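Local coordinates for protein EXOU (Pseudomonas aeruginosa, PDB 4AKX) that acts as a type III secretion toxin of the patatin-like phospholipase family, probably killing host cells by hydrolysing membrane lipids, and pairs with the chaperone SpcU, at residues T78-G84 / I108-S114; T258-M262 / M321-P325; N581-V586 / M650-W654. All blocks are in the same frame, centred on the assembly; numbering follows the deposited sequence.

Interaction 1: residues T78-G84 / I108-S114; sequences TSLVLSG and IRSMSGS
Thr78 O is gripped from opposite faces of its carbonyl plane: the backbone N of Arg109 reaches it across the strands at 3.1 Å, and Ser79 OG folds back onto it from the other face at 3.0 Å. Serine suits this place because its hydroxyl is short enough to return to the preceding carbonyl. Beside the bond from Arg109 N, the side chains of Thr78 and Arg109 cross obliquely, Arg109 NH1 lying 3.5 Å from Thr78 CG2. Farther along, strands 78-82 and 110-114 run parallel, their axes only 8° apart, and the bonds switch from strand to strand. Leu80 N donates to Ser110 O at 3.2 Å from above the carbonyl plane, whereas Ser112 N meets Leu80 O almost head-on at 2.7 Å. Ser114 N to Leu82 O, 3.0 Å, closes the ladder.

Leu80 and Met111 project from one face, side by side and pointing the same way, with CB of Leu80 3.6 Å from CG of Met111. Both are apolar, a branched leucine beside the longer methionine, as suits a buried face, and Met111 goes on to pack against Ala121 and Leu124 of helix 115-125. On the other face Val81 CG2 meets the small Ser112 CB at 4.2 Å. The hydroxyl of Ser110 is hydrogen-bonded to Thr254 OG1 on the next strand, and that of Ser83 to Leu347 O.

Helix 93-102 links the two strands, making a beta-alpha-beta unit of the patatin-like core; Gly113, at the end of this pairing, begins a sequence consistent with the GxSxG nucleophile elbow of that family.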
ATOM      1  N   THR B  78     -37.299 -23.794  12.656  1.00 82.28           N
ATOM      2  CA  THR B  78     -37.755 -24.664  11.613  1.00 83.00           C
ATOM      3  C   THR B  78     -36.636 -25.507  11.056  1.00 83.75           C
ATOM      4  O   THR B  78     -36.821 -26.185  10.046  1.00 83.97           O
ATOM      5  CB  THR B  78     -38.368 -23.873  10.459  1.00 84.01           C
ATOM      6  OG1 THR B  78     -37.375 -22.985   9.933  1.00 89.14           O
ATOM      7  CG2 THR B  78     -39.613 -23.079  10.924  1.00 81.44           C
ATOM      8  N   SER B  79     -35.470 -25.460  11.697  1.00 86.75           N
ATOM      9  CA  SER B  79     -34.274 -26.100  11.134  1.00 87.92           C
ATOM     10  C   SER B  79     -33.191 -26.506  12.105  1.00 86.91           C
ATOM     11  O   SER B  79     -32.901 -25.807  13.077  1.00 84.04           O
ATOM     12  CB  SER B  79     -33.668 -25.276   9.987  1.00 89.91           C
ATOM     13  OG  SER B  79     -34.150 -25.740   8.732  1.00 94.84           O
ATOM     14  N   LEU B  80     -32.566 -27.637  11.783  1.00 90.58           N
ATOM     15  CA  LEU B  80     -31.614 -28.313  12.652  1.00 93.69           C
ATOM     16  C   LEU B  80     -30.366 -28.636  11.850  1.00 96.76           C
ATOM     17  O   LEU B  80     -30.416 -29.454  10.918  1.00100.60           O
ATOM     18  CB  LEU B  80     -32.231 -29.604  13.205  1.00 90.62           C
ATOM     19  CG  LEU B  80     -31.541 -30.336  14.364  1.00 91.15           C
ATOM     20  CD1 LEU B  80     -30.762 -29.409  15.288  1.00 91.97           C
ATOM     21  CD2 LEU B  80     -32.568 -31.127  15.152  1.00 90.21           C
ATOM     22  N   VAL B  81     -29.260 -27.973  12.194  1.00 95.47           N
ATOM     23  CA  VAL B  81     -28.010 -28.139  11.468  1.00 95.76           C
ATOM     24  C   VAL B  81     -27.044 -28.885  12.360  1.00 97.32           C
ATOM     25  O   VAL B  81     -26.689 -28.406  13.429  1.00 98.91           O
ATOM     26  CB  VAL B  81     -27.395 -26.781  11.044  1.00 97.84           C
ATOM     27  CG1 VAL B  81     -26.039 -26.977  10.378  1.00 96.02           C
ATOM     28  CG2 VAL B  81     -28.332 -26.030  10.107  1.00 98.51           C
ATOM     29  N   LEU B  82     -26.611 -30.056  11.901  1.00 99.68           N
ATOM     30  CA  LEU B  82     -25.793 -30.962  12.706  1.00102.59           C
ATOM     31  C   LEU B  82     -24.399 -31.068  12.122  1.00101.39           C
ATOM     32  O   LEU B  82     -24.230 -31.539  10.988  1.00 95.66           O
ATOM     33  CB  LEU B  82     -26.437 -32.344  12.730  1.00105.15           C
ATOM     34  CG  LEU B  82     -26.675 -33.007  14.080  1.00106.70           C
ATOM     35  CD1 LEU B  82     -26.858 -31.953  15.153  1.00108.37           C
ATOM     36  CD2 LEU B  82     -27.919 -33.880  13.984  1.00107.10           C
ATOM     37  N   SER B  83     -23.409 -30.604  12.879  1.00103.52           N
ATOM     38  CA  SER B  83     -22.040 -30.582  12.387  1.00111.10           C
ATOM     39  C   SER B  83     -21.302 -31.870  12.766  1.00117.72           C
ATOM     40  O   SER B  83     -21.582 -32.472  13.801  1.00122.97           O
ATOM     41  CB  SER B  83     -21.309 -29.368  12.921  1.00113.42           C
ATOM     42  OG  SER B  83     -21.163 -29.466  14.323  1.00123.83           O
ATOM     43  N   GLY B  84     -20.367 -32.296  11.924  1.00120.18           N
ATOM     44  CA  GLY B  84     -19.911 -33.678  11.954  1.00128.87           C
ATOM     45  C   GLY B  84     -18.755 -33.925  12.894  1.00142.44           C
ATOM     46  O   GLY B  84     -18.804 -33.562  14.075  1.00143.51           O
ATOM     47  N   ILE B 108     -40.023 -28.413  13.768  1.00 95.79           N
ATOM     48  CA  ILE B 108     -38.929 -28.582  12.806  1.00 90.75           C
ATOM     49  C   ILE B 108     -39.466 -29.023  11.450  1.00 90.75           C
ATOM     50  O   ILE B 108     -40.357 -29.888  11.374  1.00 87.53           O
ATOM     51  CB  ILE B 108     -37.890 -29.604  13.314  1.00 86.88           C
ATOM     52  CG1 ILE B 108     -37.449 -29.252  14.737  1.00 87.26           C
ATOM     53  CG2 ILE B 108     -36.697 -29.697  12.374  1.00 85.07           C
ATOM     54  CD1 ILE B 108     -36.304 -28.264  14.818  1.00 87.44           C
ATOM     55  N   ARG B 109     -38.931 -28.416  10.392  1.00 92.02           N
ATOM     56  CA  ARG B 109     -39.277 -28.812   9.032  1.00 98.45           C
ATOM     57  C   ARG B 109     -38.095 -29.208   8.158  1.00 97.06           C
ATOM     58  O   ARG B 109     -38.281 -29.521   6.985  1.00 96.10           O
ATOM     59  CB  ARG B 109     -40.088 -27.717   8.354  1.00106.44           C
ATOM     60  CG  ARG B 109     -41.558 -27.750   8.736  1.00122.20           C
ATOM     61  CD  ARG B 109     -42.328 -26.614   8.079  1.00132.09           C
ATOM     62  NE  ARG B 109     -43.500 -26.244   8.865  1.00140.81           N
ATOM     63  CZ  ARG B 109     -43.441 -25.633  10.047  1.00153.28           C
ATOM     64  NH1 ARG B 109     -42.261 -25.330  10.582  1.00150.84           N
ATOM     65  NH2 ARG B 109     -44.559 -25.331  10.700  1.00157.89           N
ATOM     66  N   SER B 110     -36.889 -29.210   8.730  1.00100.04           N
ATOM     67  CA  SER B 110     -35.649 -29.407   7.959  1.00 99.46           C
ATOM     68  C   SER B 110     -34.495 -29.930   8.824  1.00 98.25           C
ATOM     69  O   SER B 110     -34.358 -29.543   9.974  1.00 98.29           O
ATOM     70  CB  SER B 110     -35.230 -28.098   7.286  1.00 99.60           C
ATOM     71  OG  SER B 110     -34.449 -28.342   6.126  1.00107.95           O
HETATM   72  N   MSE B 111     -33.652 -30.793   8.264  1.00 94.77           N
HETATM   73  CA  MSE B 111     -32.483 -31.235   8.993  1.00 95.26           C
HETATM   74  C   MSE B 111     -31.292 -31.343   8.117  1.00 95.50           C
HETATM   75  O   MSE B 111     -31.380 -31.865   6.998  1.00 98.52           O
HETATM   76  CB  MSE B 111     -32.775 -32.581   9.568  1.00105.93           C
HETATM   77  CG  MSE B 111     -33.049 -32.428  11.051  1.00119.66           C
HETATM   78 SE   MSE B 111     -34.130 -33.987  11.562  1.00135.85          SE
HETATM   79  CE  MSE B 111     -35.538 -33.125  12.646  1.00119.25           C
ATOM     80  N   SER B 112     -30.153 -30.878   8.635  1.00 91.07           N
ATOM     81  CA  SER B 112     -28.961 -30.667   7.830  1.00 90.74           C
ATOM     82  C   SER B 112     -27.731 -31.090   8.596  1.00 91.44           C
ATOM     83  O   SER B 112     -27.434 -30.539   9.648  1.00 92.67           O
ATOM     84  CB  SER B 112     -28.826 -29.190   7.435  1.00 94.34           C
ATOM     85  OG  SER B 112     -29.759 -28.812   6.428  1.00 95.88           O
ATOM     86  N   GLY B 113     -26.992 -32.048   8.054  1.00 89.83           N
ATOM     87  CA  GLY B 113     -25.858 -32.594   8.770  1.00 90.46           C
ATOM     88  C   GLY B 113     -24.712 -32.893   7.850  1.00 92.40           C
ATOM     89  O   GLY B 113     -24.916 -33.147   6.656  1.00 89.48           O
ATOM     90  N   SER B 114     -23.503 -32.845   8.407  1.00 97.65           N
ATOM     91  CA  SER B 114     -22.285 -33.155   7.663  1.00109.04           C
ATOM     92  C   SER B 114     -21.523 -34.284   8.350  1.00121.32           C
ATOM     93  O   SER B 114     -21.775 -34.574   9.522  1.00134.10           O
ATOM     94  CB  SER B 114     -21.390 -31.927   7.591  1.00110.34           C
ATOM     95  OG  SER B 114     -21.006 -31.517   8.893  1.00114.12           O
TER

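Interaction 2: residues T258-M262 / M321-P325; sequences TGTAM and MINVP
Val324 points its isopropyl group at strand 258-262 and sets its two methyls at neighbouring places along it. CG1 lies anti to the backbone N (chi1 -171°) and reaches the Thr258 side chain, 3.9 Å from OG1, the two side chains meeting at a slant. CG2 lies 4.0 Å from Gly259 CA and equally close to the methyl CG2 of Thr260. The residue types fit this arrangement. Thr258 and Thr260 alternate with glycine, so both threonines project toward the loop, while Gly259 between them has no side chain and lets a valine methyl approach its backbone. A beta-branched valine can serve both threonines at once.

Thr260 is turned so that its two branches do different work. Its hydroxyl, anti to the backbone N (chi1 168°), looks toward Met321, whose CE stands 3.7 Å from OG1. Its methyl CG2 faces the backbone of the loop instead, 3.9 Å from Ile322 O. Met321 reaches the strand by bending, its chain folded at both chi2 and chi3, which carries its tip back toward Thr260 and Met262. The long, flexible side chain of Met262 is bent too; the two selenomethionines pass at a slant, the SE atoms of Met262 and Met321 3.8 Å apart.

No hydrogen bond joins the two segments, and the fit relies on van der Waals contact. The CB of Ile322 points away from the strand, and its side chain touches Phe292, while Val324 also touches Ser114 and Leu269 on the strands flanking 254-263. Segment 321-325 follows closely on an Asp-Gly-Gly sequence, which in patatin relatives carries the aspartate of the Ser-Asp dyad; the arrangement is consistent with a loop bordering a patatin-like active site.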
ATOM      1  N   THR B 258     -24.464 -32.501   3.830  1.00 95.30           N
ATOM      2  CA  THR B 258     -23.334 -31.863   3.152  1.00 99.40           C
ATOM      3  C   THR B 258     -22.065 -32.648   3.467  1.00100.75           C
ATOM      4  O   THR B 258     -22.033 -33.404   4.449  1.00101.41           O
ATOM      5  CB  THR B 258     -23.184 -30.326   3.477  1.00 99.43           C
ATOM      6  OG1 THR B 258     -23.158 -30.096   4.890  1.00 98.49           O
ATOM      7  CG2 THR B 258     -24.335 -29.519   2.887  1.00 98.98           C
ATOM      8  N   GLY B 259     -21.053 -32.511   2.605  1.00 98.80           N
ATOM      9  CA  GLY B 259     -19.767 -33.180   2.788  1.00 97.97           C
ATOM     10  C   GLY B 259     -18.715 -32.548   1.904  1.00 99.60           C
ATOM     11  O   GLY B 259     -19.038 -31.983   0.869  1.00100.91           O
ATOM     12  N   THR B 260     -17.449 -32.652   2.299  1.00102.31           N
ATOM     13  CA  THR B 260     -16.365 -31.969   1.594  1.00106.48           C
ATOM     14  C   THR B 260     -15.269 -32.936   1.137  1.00112.89           C
ATOM     15  O   THR B 260     -14.453 -33.368   1.947  1.00121.72           O
ATOM     16  CB  THR B 260     -15.725 -30.886   2.487  1.00107.05           C
ATOM     17  OG1 THR B 260     -14.500 -30.433   1.895  1.00107.45           O
ATOM     18  CG2 THR B 260     -15.436 -31.442   3.886  1.00108.70           C
ATOM     19  N   ALA B 261     -15.233 -33.265  -0.153  1.00113.09           N
ATOM     20  CA  ALA B 261     -14.267 -34.258  -0.649  1.00113.15           C
ATOM     21  C   ALA B 261     -13.044 -33.592  -1.222  1.00113.54           C
ATOM     22  O   ALA B 261     -13.164 -32.712  -2.068  1.00112.87           O
ATOM     23  CB  ALA B 261     -14.904 -35.172  -1.692  1.00112.59           C
HETATM   24  N   MSE B 262     -11.867 -34.014  -0.757  1.00116.85           N
HETATM   25  CA  MSE B 262     -10.596 -33.660  -1.401  1.00120.57           C
HETATM   26  C   MSE B 262     -10.537 -34.282  -2.767  1.00119.80           C
HETATM   27  O   MSE B 262     -10.720 -35.480  -2.904  1.00120.56           O
HETATM   28  CB  MSE B 262      -9.414 -34.217  -0.605  1.00125.31           C
HETATM   29  CG  MSE B 262      -9.326 -33.629   0.800  1.00131.90           C
HETATM   30 SE   MSE B 262      -8.214 -31.986   0.846  1.00146.65          SE
HETATM   31  CE  MSE B 262      -6.447 -32.682   0.311  1.00145.22           C
HETATM   32  N   MSE B 321     -10.005 -29.158   8.544  1.00186.35           N
HETATM   33  CA  MSE B 321     -10.552 -29.309   7.185  1.00178.79           C
HETATM   34  C   MSE B 321     -11.788 -30.180   7.105  1.00175.54           C
HETATM   35  O   MSE B 321     -12.645 -29.962   6.240  1.00166.57           O
HETATM   36  CB  MSE B 321      -9.467 -29.825   6.241  1.00184.44           C
HETATM   37  CG  MSE B 321      -9.465 -31.347   6.141  1.00192.09           C
HETATM   38 SE   MSE B 321      -9.811 -31.913   4.282  1.00206.38          SE
HETATM   39  CE  MSE B 321     -11.390 -30.812   3.841  1.00186.26           C
ATOM     40  N   ILE B 322     -11.887 -31.179   7.989  1.00176.29           N
ATOM     41  CA  ILE B 322     -13.057 -32.078   8.021  1.00166.66           C
ATOM     42  C   ILE B 322     -14.354 -31.281   8.160  1.00158.25           C
ATOM     43  O   ILE B 322     -15.442 -31.755   7.806  1.00161.57           O
ATOM     44  CB  ILE B 322     -12.955 -33.165   9.134  1.00165.03           C
ATOM     45  CG1 ILE B 322     -14.153 -34.134   9.046  1.00161.39           C
ATOM     46  CG2 ILE B 322     -12.818 -32.529  10.518  1.00162.67           C
ATOM     47  CD1 ILE B 322     -14.204 -35.201  10.123  1.00161.05           C
ATOM     48  N   ASN B 323     -14.223 -30.057   8.657  1.00145.52           N
ATOM     49  CA  ASN B 323     -15.350 -29.162   8.748  1.00139.31           C
ATOM     50  C   ASN B 323     -15.801 -28.633   7.396  1.00133.65           C
ATOM     51  O   ASN B 323     -15.022 -28.030   6.650  1.00135.85           O
ATOM     52  CB  ASN B 323     -15.048 -28.005   9.699  1.00142.20           C
ATOM     53  CG  ASN B 323     -15.487 -28.295  11.122  1.00144.85           C
ATOM     54  OD1 ASN B 323     -15.815 -29.437  11.463  1.00142.80           O
ATOM     55  ND2 ASN B 323     -15.506 -27.256  11.961  1.00144.46           N
ATOM     56  N   VAL B 324     -17.057 -28.924   7.070  1.00124.20           N
ATOM     57  CA  VAL B 324     -17.825 -28.110   6.149  1.00114.47           C
ATOM     58  C   VAL B 324     -18.140 -26.830   6.914  1.00107.94           C
ATOM     59  O   VAL B 324     -18.859 -26.870   7.911  1.00108.68           O
ATOM     60  CB  VAL B 324     -19.158 -28.806   5.787  1.00113.60           C
ATOM     61  CG1 VAL B 324     -19.869 -28.080   4.661  1.00108.29           C
ATOM     62  CG2 VAL B 324     -18.920 -30.263   5.419  1.00119.93           C
ATOM     63  N   PRO B 325     -17.578 -25.694   6.479  1.00103.31           N
ATOM     64  CA  PRO B 325     -17.868 -24.429   7.182  1.00102.69           C
ATOM     65  C   PRO B 325     -19.381 -24.243   7.440  1.00101.15           C
ATOM     66  O   PRO B 325     -20.199 -24.428   6.531  1.00100.65           O
ATOM     67  CB  PRO B 325     -17.351 -23.367   6.212  1.00101.53           C
ATOM     68  CG  PRO B 325     -16.340 -24.076   5.372  1.00101.87           C
ATOM     69  CD  PRO B 325     -16.811 -25.487   5.240  1.00 99.94           C
TER

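Interaction 3: residues N581-V586 / M650-W654; sequences NIRKEV and MAKAW
Met650 meets Val586 where helices 581-586 and 650-654 pack antiparallel, at 156° with their axes 10.8 Å apart, in a knob-into-hole contact within the helical C-terminal domain. The CB of Met650 lies a loose 4.5 Å from Val586 CG2, and its selenium swings out to 4.3 Å from Glu585 OE1. One residue on, the small Ala651 presents its CB to Val586 CG1 at 4.2 Å, a side chain short enough to suit a buried place between helices.

Trp654, a turn later, is the knob, set among Asn581, Ile582, Glu585 and Val586. A wide, flat indole can touch all four. Ile582 lies over one face, its CG1 3.8 Å from the centroid of the six-membered ring in a CH-pi contact; Ile582 also packs on Ile620, Leu624 and Leu611 of the neighbouring helices, tying the pair into the bundle. Val586 CG2 approaches CD1 of the indole at 4.0 Å. Glu585 comes to the ring edge with an extended chain, its carboxylate turned 75° from the indole plane; no hydrogen bond forms between the two segments, although its OE1 lies in that plane, 3.5 Å from Trp654 NE1.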
ATOM      1  N   ASN B 581     -22.898 -20.093  -7.612  1.00 64.30           N
ATOM      2  CA  ASN B 581     -22.347 -21.316  -8.193  1.00 67.57           C
ATOM      3  C   ASN B 581     -20.851 -21.235  -8.403  1.00 65.37           C
ATOM      4  O   ASN B 581     -20.104 -22.125  -8.015  1.00 71.32           O
ATOM      5  CB  ASN B 581     -23.048 -21.660  -9.492  1.00 69.41           C
ATOM      6  CG  ASN B 581     -24.400 -22.307  -9.255  1.00 80.29           C
ATOM      7  OD1 ASN B 581     -24.665 -22.837  -8.167  1.00 84.24           O
ATOM      8  ND2 ASN B 581     -25.265 -22.275 -10.269  1.00 78.67           N
ATOM      9  N   ILE B 582     -20.409 -20.126  -8.943  1.00 57.32           N
ATOM     10  CA  ILE B 582     -19.016 -19.894  -9.070  1.00 59.87           C
ATOM     11  C   ILE B 582     -18.300 -19.818  -7.725  1.00 67.05           C
ATOM     12  O   ILE B 582     -17.173 -20.347  -7.579  1.00 69.17           O
ATOM     13  CB  ILE B 582     -18.752 -18.616  -9.844  1.00 56.28           C
ATOM     14  CG1 ILE B 582     -19.300 -18.774 -11.263  1.00 55.68           C
ATOM     15  CG2 ILE B 582     -17.265 -18.294  -9.837  1.00 52.07           C
ATOM     16  CD1 ILE B 582     -19.432 -17.460 -11.994  1.00 52.02           C
ATOM     17  N   ARG B 583     -18.898 -19.154  -6.737  1.00 63.53           N
ATOM     18  CA  ARG B 583     -18.186 -19.103  -5.474  1.00 63.87           C
ATOM     19  C   ARG B 583     -17.929 -20.540  -5.049  1.00 68.36           C
ATOM     20  O   ARG B 583     -16.805 -20.910  -4.754  1.00 76.36           O
ATOM     21  CB  ARG B 583     -18.925 -18.337  -4.399  1.00 61.98           C
ATOM     22  CG  ARG B 583     -18.171 -18.343  -3.079  1.00 63.98           C
ATOM     23  CD  ARG B 583     -19.065 -17.925  -1.929  1.00 66.63           C
ATOM     24  NE  ARG B 583     -20.225 -18.790  -1.772  1.00 72.44           N
ATOM     25  CZ  ARG B 583     -20.203 -19.948  -1.117  1.00 85.53           C
ATOM     26  NH1 ARG B 583     -19.066 -20.395  -0.595  1.00 87.39           N
ATOM     27  NH2 ARG B 583     -21.317 -20.660  -0.968  1.00 91.32           N
ATOM     28  N   LYS B 584     -18.956 -21.369  -5.124  1.00 68.50           N
ATOM     29  CA  LYS B 584     -18.854 -22.718  -4.621  1.00 71.17           C
ATOM     30  C   LYS B 584     -17.881 -23.560  -5.389  1.00 72.79           C
ATOM     31  O   LYS B 584     -17.363 -24.493  -4.842  1.00 78.20           O
ATOM     32  CB  LYS B 584     -20.208 -23.403  -4.608  1.00 74.28           C
ATOM     33  CG  LYS B 584     -21.110 -22.928  -3.492  1.00 75.58           C
ATOM     34  CD  LYS B 584     -22.254 -23.890  -3.289  1.00 86.97           C
ATOM     35  CE  LYS B 584     -23.580 -23.205  -3.579  1.00 93.24           C
ATOM     36  NZ  LYS B 584     -24.409 -23.937  -4.596  1.00 97.98           N
ATOM     37  N   GLU B 585     -17.610 -23.250  -6.650  1.00 71.53           N
ATOM     38  CA  GLU B 585     -16.781 -24.175  -7.415  1.00 78.57           C
ATOM     39  C   GLU B 585     -15.491 -23.670  -8.032  1.00 77.58           C
ATOM     40  O   GLU B 585     -14.684 -24.453  -8.496  1.00 92.81           O
ATOM     41  CB  GLU B 585     -17.601 -24.983  -8.413  1.00 82.62           C
ATOM     42  CG  GLU B 585     -17.941 -24.269  -9.703  1.00 84.94           C
ATOM     43  CD  GLU B 585     -18.719 -25.174 -10.660  1.00 99.62           C
ATOM     44  OE1 GLU B 585     -18.050 -25.899 -11.440  1.00116.97           O
ATOM     45  OE2 GLU B 585     -19.988 -25.186 -10.630  1.00 97.55           O
ATOM     46  N   VAL B 586     -15.269 -22.381  -8.022  1.00 74.18           N
ATOM     47  CA  VAL B 586     -13.975 -21.882  -8.459  1.00 75.10           C
ATOM     48  C   VAL B 586     -13.185 -21.370  -7.257  1.00 79.74           C
ATOM     49  O   VAL B 586     -12.007 -21.708  -7.093  1.00 90.79           O
ATOM     50  CB  VAL B 586     -14.109 -20.769  -9.509  1.00 68.12           C
ATOM     51  CG1 VAL B 586     -12.735 -20.272  -9.914  1.00 63.96           C
ATOM     52  CG2 VAL B 586     -14.884 -21.272 -10.716  1.00 71.97           C
HETATM   53  N   MSE B 650     -10.585 -23.617 -14.713  1.00103.78           N
HETATM   54  CA  MSE B 650     -11.926 -23.566 -14.128  1.00101.41           C
HETATM   55  C   MSE B 650     -12.604 -22.225 -14.375  1.00 92.51           C
HETATM   56  O   MSE B 650     -13.735 -22.163 -14.876  1.00 90.20           O
HETATM   57  CB  MSE B 650     -11.792 -23.890 -12.631  1.00106.73           C
HETATM   58  CG  MSE B 650     -12.341 -25.262 -12.220  1.00117.08           C
HETATM   59 SE   MSE B 650     -14.113 -25.481 -13.069  1.00161.00          SE
HETATM   60  CE  MSE B 650     -13.624 -26.887 -14.392  1.00162.37           C
ATOM     61  N   ALA B 651     -11.922 -21.134 -14.043  1.00 86.68           N
ATOM     62  CA  ALA B 651     -12.492 -19.814 -14.265  1.00 81.04           C
ATOM     63  C   ALA B 651     -12.696 -19.563 -15.764  1.00 84.88           C
ATOM     64  O   ALA B 651     -13.792 -19.230 -16.195  1.00 86.19           O
ATOM     65  CB  ALA B 651     -11.643 -18.726 -13.624  1.00 68.27           C
ATOM     66  N   LYS B 652     -11.661 -19.773 -16.565  1.00 87.93           N
ATOM     67  CA  LYS B 652     -11.809 -19.585 -18.003  1.00 92.40           C
ATOM     68  C   LYS B 652     -13.097 -20.261 -18.489  1.00 97.18           C
ATOM     69  O   LYS B 652     -13.897 -19.672 -19.224  1.00 98.88           O
ATOM     70  CB  LYS B 652     -10.580 -20.105 -18.753  1.00 93.20           C
ATOM     71  CG  LYS B 652      -9.394 -19.159 -18.688  1.00 89.42           C
ATOM     72  CD  LYS B 652      -8.128 -19.813 -19.209  1.00 96.72           C
ATOM     73  CE  LYS B 652      -7.002 -18.808 -19.394  1.00 96.14           C
ATOM     74  NZ  LYS B 652      -5.962 -19.303 -20.345  1.00107.13           N
ATOM     75  N   ALA B 653     -13.336 -21.467 -18.006  1.00101.37           N
ATOM     76  CA  ALA B 653     -14.495 -22.223 -18.435  1.00109.01           C
ATOM     77  C   ALA B 653     -15.817 -21.513 -18.102  1.00102.09           C
ATOM     78  O   ALA B 653     -16.754 -21.523 -18.901  1.00103.17           O
ATOM     79  CB  ALA B 653     -14.460 -23.621 -17.836  1.00116.96           C
ATOM     80  N   TRP B 654     -15.890 -20.913 -16.922  1.00 93.75           N
ATOM     81  CA  TRP B 654     -17.091 -20.193 -16.528  1.00 89.62           C
ATOM     82  C   TRP B 654     -17.292 -18.954 -17.342  1.00 89.66           C
ATOM     83  O   TRP B 654     -18.407 -18.600 -17.677  1.00 95.28           O
ATOM     84  CB  TRP B 654     -17.092 -19.889 -15.029  1.00 83.31           C
ATOM     85  CG  TRP B 654     -17.849 -20.942 -14.278  1.00 83.13           C
ATOM     86  CD1 TRP B 654     -17.354 -22.114 -13.715  1.00 83.84           C
ATOM     87  CD2 TRP B 654     -19.293 -21.005 -14.096  1.00 84.71           C
ATOM     88  NE1 TRP B 654     -18.375 -22.867 -13.185  1.00 85.29           N
ATOM     89  CE2 TRP B 654     -19.567 -22.258 -13.394  1.00 87.98           C
ATOM     90  CE3 TRP B 654     -20.353 -20.173 -14.431  1.00 83.37           C
ATOM     91  CZ2 TRP B 654     -20.858 -22.635 -13.037  1.00 88.71           C
ATOM     92  CZ3 TRP B 654     -21.647 -20.555 -14.061  1.00 84.50           C
ATOM     93  CH2 TRP B 654     -21.892 -21.763 -13.381  1.00 85.48           C
TER

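How the interactions relate
Interactions 1 and 2 belong to one mixed sheet, in which strands 110-114 and 254-263 are neighbours, and they touch: Gly113 O and Thr258 N are probably hydrogen-bonded, and Ser114 packs on Val324. Interaction 1 is the buried centre, held by a ladder of backbone bonds. Interaction 2, toward the sheet's margin and partly exposed, lays a loop on the next strand by van der Waals contacts with no hydrogen bond between the segments. Interaction 3 stands apart in the C-terminal helices, its nearest atoms about 8 Å from interaction 2 and about 13 Å from interaction 1. Also partly buried, it replaces backbone pairing with one aromatic knob packed between helices.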